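Local coordinates for chitin deacetylase (Bombyx mori, PDB 5ZNT), which removes N-acetyl groups from the N-acetylglucosamine residues of chitin, yielding chitosan and acetate, through the zinc-dependent catalytic domain of a secreted insect enzyme, at residues I42-A47 / K57-G62; L285-E290 / V298-M303. All coordinates share one frame; numbering follows the deposited sequence.

Contact 1: residues I42-A47 / K57-G62; sequences ITFDDA and KEIFNG. With ZN (zinc ion), chain C.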
loop_
_atom_site.group_PDB
_atom_site.type_symbol
_atom_site.label_atom_id
_atom_site.label_comp_id
_atom_site.label_asym_id
_atom_site.label_seq_id
_atom_site.Cartn_x
_atom_site.Cartn_y
_atom_site.Cartn_z
ATOM N N ILE A 42 -1.689 -7.193 -1.872
ATOM C CA ILE A 42 -2.258 -7.210 -0.533
ATOM C C ILE A 42 -1.596 -6.108 0.283
ATOM O O ILE A 42 -0.367 -6.003 0.307
ATOM C CB ILE A 42 -2.021 -8.571 0.129
ATOM C CG1 ILE A 42 -2.710 -9.693 -0.651
ATOM C CG2 ILE A 42 -2.471 -8.538 1.592
ATOM C CD1 ILE A 42 -2.188 -11.078 -0.216
ATOM N N THR A 43 -2.400 -5.277 0.953
ATOM C CA THR A 43 -1.847 -4.259 1.839
ATOM C C THR A 43 -2.550 -4.314 3.185
ATOM O O THR A 43 -3.671 -4.818 3.301
ATOM C CB THR A 43 -1.958 -2.829 1.257
ATOM O OG1 THR A 43 -3.321 -2.370 1.333
ATOM C CG2 THR A 43 -1.495 -2.782 -0.216
ATOM N N PHE A 44 -1.869 -3.767 4.205
ATOM C CA PHE A 44 -2.400 -3.617 5.554
ATOM C C PHE A 44 -2.101 -2.215 6.066
ATOM O O PHE A 44 -0.955 -1.753 5.977
ATOM C CB PHE A 44 -1.788 -4.660 6.498
ATOM C CG PHE A 44 -2.081 -6.062 6.089
ATOM C CD1 PHE A 44 -3.324 -6.624 6.356
ATOM C CD2 PHE A 44 -1.130 -6.809 5.401
ATOM C CE1 PHE A 44 -3.606 -7.927 5.945
ATOM C CE2 PHE A 44 -1.409 -8.109 5.005
ATOM C CZ PHE A 44 -2.640 -8.662 5.289
ATOM N N ASP A 45 -3.105 -1.572 6.624
ATOM C CA ASP A 45 -2.869 -0.262 7.165
ATOM C C ASP A 45 -2.676 -0.370 8.656
ATOM O O ASP A 45 -2.957 -1.402 9.299
ATOM C CB ASP A 45 -3.953 0.711 6.730
ATOM C CG ASP A 45 -3.914 1.016 5.250
ATOM O OD1 ASP A 45 -3.082 0.414 4.540
ATOM O OD2 ASP A 45 -4.732 1.853 4.802
ATOM N N ASP A 46 -2.193 0.749 9.162
ATOM C CA ASP A 46 -2.136 1.122 10.553
ATOM C C ASP A 46 -1.203 0.197 11.316
ATOM O O ASP A 46 -0.554 -0.550 10.733
ATOM C CB ASP A 46 -3.489 1.016 11.326
ATOM C CG ASP A 46 -4.689 1.739 10.675
ATOM O OD1 ASP A 46 -4.469 2.523 9.782
ATOM O OD2 ASP A 46 -5.822 1.452 11.155
ATOM N N ALA A 47 -1.129 0.343 12.613
ATOM C CA ALA A 47 -0.044 -0.161 13.436
ATOM C C ALA A 47 0.322 -1.627 13.254
ATOM O O ALA A 47 -0.486 -2.400 12.946
ATOM C CB ALA A 47 -0.274 0.169 14.900
ATOM N N LYS A 57 1.878 -13.856 10.763
ATOM C CA LYS A 57 2.620 -15.118 10.679
ATOM C C LYS A 57 1.764 -16.227 10.090
ATOM O O LYS A 57 2.271 -17.080 9.346
ATOM C CB LYS A 57 3.139 -15.537 12.058
ATOM C CG LYS A 57 4.386 -14.807 12.474
ATOM C CD LYS A 57 4.782 -15.142 13.917
ATOM C CE LYS A 57 5.785 -14.109 14.465
ATOM N NZ LYS A 57 6.102 -14.332 15.903
ATOM N N GLU A 58 0.471 -16.240 10.418
ATOM C CA GLU A 58 -0.426 -17.248 9.879
ATOM C C GLU A 58 -0.582 -17.088 8.371
ATOM O O GLU A 58 -0.593 -18.081 7.637
ATOM C CB GLU A 58 -1.786 -17.166 10.568
ATOM C CG GLU A 58 -2.824 -18.110 10.022
ATOM C CD GLU A 58 -4.100 -18.190 10.877
ATOM O OE1 GLU A 58 -4.190 -17.499 11.933
ATOM O OE2 GLU A 58 -5.024 -18.946 10.482
ATOM N N ILE A 59 -0.714 -15.847 7.895
ATOM C CA ILE A 59 -0.868 -15.600 6.463
ATOM C C ILE A 59 0.445 -15.866 5.728
ATOM O O ILE A 59 0.493 -16.626 4.755
ATOM C CB ILE A 59 -1.350 -14.162 6.204
ATOM C CG1 ILE A 59 -2.709 -13.912 6.870
ATOM C CG2 ILE A 59 -1.414 -13.921 4.692
ATOM C CD1 ILE A 59 -3.136 -12.436 6.903
ATOM N N PHE A 60 1.513 -15.208 6.162
ATOM C CA PHE A 60 2.792 -15.221 5.461
ATOM C C PHE A 60 3.713 -16.221 6.150
ATOM O O PHE A 60 4.676 -15.875 6.825
ATOM C CB PHE A 60 3.380 -13.814 5.405
ATOM C CG PHE A 60 2.464 -12.838 4.753
ATOM C CD1 PHE A 60 2.252 -12.890 3.384
ATOM C CD2 PHE A 60 1.763 -11.905 5.509
ATOM C CE1 PHE A 60 1.385 -12.008 2.768
ATOM C CE2 PHE A 60 0.882 -11.016 4.909
ATOM C CZ PHE A 60 0.665 -11.071 3.546
ATOM N N ASN A 61 3.358 -17.491 5.964
ATOM C CA ASN A 61 3.933 -18.602 6.704
ATOM C C ASN A 61 5.208 -19.164 6.070
ATOM O O ASN A 61 5.749 -20.152 6.578
ATOM C CB ASN A 61 2.896 -19.713 6.842
ATOM C CG ASN A 61 2.371 -20.187 5.499
ATOM O OD1 ASN A 61 2.922 -19.851 4.442
ATOM N ND2 ASN A 61 1.301 -20.975 5.528
ATOM N N GLY A 62 5.705 -18.563 4.996
ATOM C CA GLY A 62 6.848 -19.133 4.308
ATOM C C GLY A 62 6.534 -20.333 3.442
ATOM O O GLY A 62 7.451 -20.897 2.840
HETATM ZN ZN ZN C . -5.501 4.041 8.696
HETATM O O HOH W 1 -6.318 2.939 6.855
HETATM O O HOH W 2 -7.277 3.321 9.672
HETATM O O HOH W 3 -6.869 5.231 7.275
#
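Phe44, on strand 38-45, and Phe60, just past the C-terminal end of helix 53-59, extend toward each other and meet edge to edge with their planes nearly perpendicular: Phe44 CE2 lies 3.7 Å from Phe60 CE2 near the plane of the Phe60 ring, and Phe60 CZ lies in the Phe44 plane at that ring's edge. In both residues CG stands beside the backbone N and anti to the carbonyl carbon (chi1 -61° and -57°), which turns each ring toward the other segment. Ile59 reaches Phe44 with the end of its longer branch, CD1 to CZ 4.1 Å, while its CG2 sits over the centre of the neighbouring Phe60 ring, 3.6 Å above the plane. Ile42 CG2 approaches the edge of Phe60 more loosely, 4.5 Å from CZ. No hydrogen bond crosses; the grip is apolar, and His96 adds a further ring against Phe60. Where the strand ends, Asp46 OD1 binds the zinc ion at 2.1 Å together with His101, His105 and three waters. Asp45 holds one of these waters, which donates to OD2 at 2.8 Å, and its OD1 is bridged to Arg146. This is the first strand-helix step of a beta-alpha-beta unit in the polysaccharide deacetylase domain, with the Asp-His-His zinc site of carbohydrate esterase family 4 at the strand's C-terminal end.

Contact 2: residues L285-E290 / V298-M303; sequences LYWIDE and VYFVTM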
loop_
_atom_site.group_PDB
_atom_site.type_symbol
_atom_site.label_atom_id
_atom_site.label_comp_id
_atom_site.label_asym_id
_atom_site.label_seq_id
_atom_site.Cartn_x
_atom_site.Cartn_y
_atom_site.Cartn_z
ATOM N N LEU A 285 -7.599 -17.123 3.139
ATOM C CA LEU A 285 -6.511 -18.075 2.969
ATOM C C LEU A 285 -6.898 -19.190 1.996
ATOM O O LEU A 285 -6.089 -19.588 1.146
ATOM C CB LEU A 285 -6.112 -18.638 4.328
ATOM C CG LEU A 285 -5.557 -17.557 5.262
ATOM C CD1 LEU A 285 -5.072 -18.147 6.566
ATOM C CD2 LEU A 285 -4.434 -16.770 4.558
ATOM N N TYR A 286 -8.125 -19.702 2.103
ATOM C CA TYR A 286 -8.596 -20.678 1.126
ATOM C C TYR A 286 -8.450 -20.130 -0.286
ATOM O O TYR A 286 -7.922 -20.805 -1.183
ATOM C CB TYR A 286 -10.051 -21.045 1.416
ATOM C CG TYR A 286 -10.580 -22.134 0.517
ATOM C CD1 TYR A 286 -11.020 -21.843 -0.768
ATOM C CD2 TYR A 286 -10.638 -23.452 0.951
ATOM C CE1 TYR A 286 -11.495 -22.835 -1.607
ATOM C CE2 TYR A 286 -11.121 -24.456 0.122
ATOM C CZ TYR A 286 -11.541 -24.143 -1.157
ATOM O OH TYR A 286 -12.019 -25.135 -2.000
ATOM N N TRP A 287 -8.909 -18.893 -0.496
ATOM C CA TRP A 287 -8.815 -18.257 -1.803
ATOM C C TRP A 287 -7.367 -18.131 -2.265
ATOM O O TRP A 287 -7.035 -18.488 -3.407
ATOM C CB TRP A 287 -9.491 -16.884 -1.752
ATOM C CG TRP A 287 -9.441 -16.171 -3.053
ATOM C CD1 TRP A 287 -10.254 -16.394 -4.141
ATOM C CD2 TRP A 287 -8.538 -15.120 -3.434
ATOM N NE1 TRP A 287 -9.904 -15.556 -5.165
ATOM C CE2 TRP A 287 -8.860 -14.761 -4.760
ATOM C CE3 TRP A 287 -7.484 -14.448 -2.784
ATOM C CZ2 TRP A 287 -8.181 -13.766 -5.451
ATOM C CZ3 TRP A 287 -6.812 -13.457 -3.475
ATOM C CH2 TRP A 287 -7.156 -13.134 -4.801
ATOM N N ILE A 288 -6.498 -17.577 -1.414
ATOM C CA ILE A 288 -5.081 -17.437 -1.755
ATOM C C ILE A 288 -4.497 -18.780 -2.177
ATOM O O ILE A 288 -3.787 -18.883 -3.184
ATOM C CB ILE A 288 -4.282 -16.867 -0.568
ATOM C CG1 ILE A 288 -4.601 -15.396 -0.344
ATOM C CG2 ILE A 288 -2.800 -17.020 -0.822
ATOM C CD1 ILE A 288 -3.914 -14.851 0.928
ATOM N N ASP A 289 -4.736 -19.811 -1.381
ATOM C CA ASP A 289 -4.140 -21.108 -1.672
ATOM C C ASP A 289 -4.708 -21.689 -2.965
ATOM O O ASP A 289 -3.977 -22.274 -3.771
ATOM C CB ASP A 289 -4.373 -22.051 -0.504
ATOM C CG ASP A 289 -3.567 -21.676 0.720
ATOM O OD1 ASP A 289 -2.503 -21.014 0.578
ATOM O OD2 ASP A 289 -3.982 -22.075 1.822
ATOM N N GLU A 290 -5.999 -21.488 -3.201
ATOM C CA GLU A 290 -6.615 -21.953 -4.433
ATOM C C GLU A 290 -6.079 -21.204 -5.654
ATOM O O GLU A 290 -5.796 -21.818 -6.690
ATOM C CB GLU A 290 -8.131 -21.817 -4.325
ATOM C CG GLU A 290 -8.863 -22.379 -5.540
ATOM C CD GLU A 290 -10.346 -22.314 -5.375
ATOM O OE1 GLU A 290 -10.869 -21.194 -5.197
ATOM O OE2 GLU A 290 -10.989 -23.382 -5.412
ATOM N N VAL A 298 -0.087 -15.617 -11.730
ATOM C CA VAL A 298 -0.566 -14.681 -10.711
ATOM C C VAL A 298 0.549 -14.500 -9.681
ATOM O O VAL A 298 1.073 -15.487 -9.155
ATOM C CB VAL A 298 -1.861 -15.183 -10.041
ATOM C CG1 VAL A 298 -2.216 -14.338 -8.787
ATOM C CG2 VAL A 298 -3.036 -15.167 -11.032
ATOM N N TYR A 299 0.909 -13.249 -9.398
ATOM C CA TYR A 299 1.960 -12.914 -8.433
ATOM C C TYR A 299 1.413 -11.967 -7.364
ATOM O O TYR A 299 0.862 -10.912 -7.693
ATOM C CB TYR A 299 3.144 -12.225 -9.114
ATOM C CG TYR A 299 4.068 -13.151 -9.864
ATOM C CD1 TYR A 299 3.693 -13.686 -11.102
ATOM C CD2 TYR A 299 5.321 -13.475 -9.352
ATOM C CE1 TYR A 299 4.554 -14.535 -11.810
ATOM C CE2 TYR A 299 6.183 -14.313 -10.048
ATOM C CZ TYR A 299 5.790 -14.836 -11.272
ATOM O OH TYR A 299 6.655 -15.656 -11.952
ATOM N N PHE A 300 1.605 -12.334 -6.094
ATOM C CA PHE A 300 1.343 -11.438 -4.962
ATOM C C PHE A 300 2.629 -10.686 -4.672
ATOM O O PHE A 300 3.609 -11.282 -4.210
ATOM C CB PHE A 300 0.888 -12.232 -3.743
ATOM C CG PHE A 300 -0.432 -12.921 -3.932
ATOM C CD1 PHE A 300 -0.505 -14.125 -4.614
ATOM C CD2 PHE A 300 -1.604 -12.365 -3.429
ATOM C CE1 PHE A 300 -1.722 -14.761 -4.803
ATOM C CE2 PHE A 300 -2.826 -13.014 -3.593
ATOM C CZ PHE A 300 -2.884 -14.200 -4.293
ATOM N N VAL A 301 2.637 -9.382 -4.970
ATOM C CA VAL A 301 3.835 -8.561 -4.927
ATOM C C VAL A 301 3.585 -7.290 -4.112
ATOM O O VAL A 301 2.442 -6.896 -3.848
ATOM C CB VAL A 301 4.304 -8.196 -6.355
ATOM C CG1 VAL A 301 4.730 -9.469 -7.132
ATOM C CG2 VAL A 301 3.188 -7.477 -7.091
ATOM N N THR A 302 4.680 -6.630 -3.737
ATOM C CA THR A 302 4.580 -5.333 -3.078
ATOM C C THR A 302 4.208 -4.247 -4.083
ATOM O O THR A 302 4.281 -4.430 -5.302
ATOM C CB THR A 302 5.895 -4.956 -2.406
ATOM O OG1 THR A 302 6.869 -4.648 -3.409
ATOM C CG2 THR A 302 6.424 -6.101 -1.540
ATOM N N MET A 303 3.859 -3.075 -3.553
ATOM C CA MET A 303 3.559 -1.936 -4.422
ATOM C C MET A 303 4.783 -1.506 -5.209
ATOM O O MET A 303 4.693 -1.208 -6.405
ATOM C CB MET A 303 3.047 -0.762 -3.595
ATOM C CG MET A 303 1.918 -1.119 -2.692
ATOM S SD MET A 303 0.411 -1.090 -3.636
ATOM C CE MET A 303 -0.315 0.317 -2.944
#
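The ring planes of Phe300 and Trp287 stand nearly perpendicular, although the side chains cross obliquely: Trp287 CZ3, on the six-membered end of the indole, meets the edge of the phenyl ring near its plane, 4.0 Å from CE2 and 4.1 Å from CZ, while Phe300 CE2 lies oblique to the indole. Ile288 comes in obliquely on the same corner, with CG1 4.4 Å from Phe300 CE2. This is helix-on-sheet packing in the alpha/beta fold of the deacetylase domain: helix 278-294 lies against the parallel sheet through strand 298-300, the strand that follows it. Phe300 is the sole contributor from its strand, its CB directed at the helix, whereas Trp287 and Ile288 are consecutive on the helix. The indole leaves the backbone with CG anti to its own N (chi1 -180°), and this extended course carries the benzo end to the phenyl rim. Neighbouring side chains extend the packing: Ile40 of strand 38-45 touches both Trp287 and Phe300, and Leu250 and Phe254 of helix 243-258 pack on the indole, whose NE1 makes a weak hydrogen bond to Asn251. All three residues in the contact are buried, and no hydrogen bond joins the segments. Beyond the strand the chain turns into helix 303-311, where Thr302 is the N-cap, its OG1 capping a backbone N just past Met303.

From the N terminus, contact 1 comes first, closing the strand-loop-helix turn in which helix 53-59 folds its C-terminal end back toward strand 38-45. More than two hundred residues later, contact 2 closes the turn between helix 278-294 and strand 298-300. The two loops therefore lie in series, neither nested nor crossed, yet the fold brings their centres to about 12 Å from each other. Strands 38-45 and 298-300 are parallel neighbours in one sheet, and Ile42 CD1 packs 3.5 Å from Phe300 CD2. Helix 278-294 completes the join through Leu285, whose CD2 is 4.1 Å from Ile59 CG1, tying an early helix to a late one over the sheet.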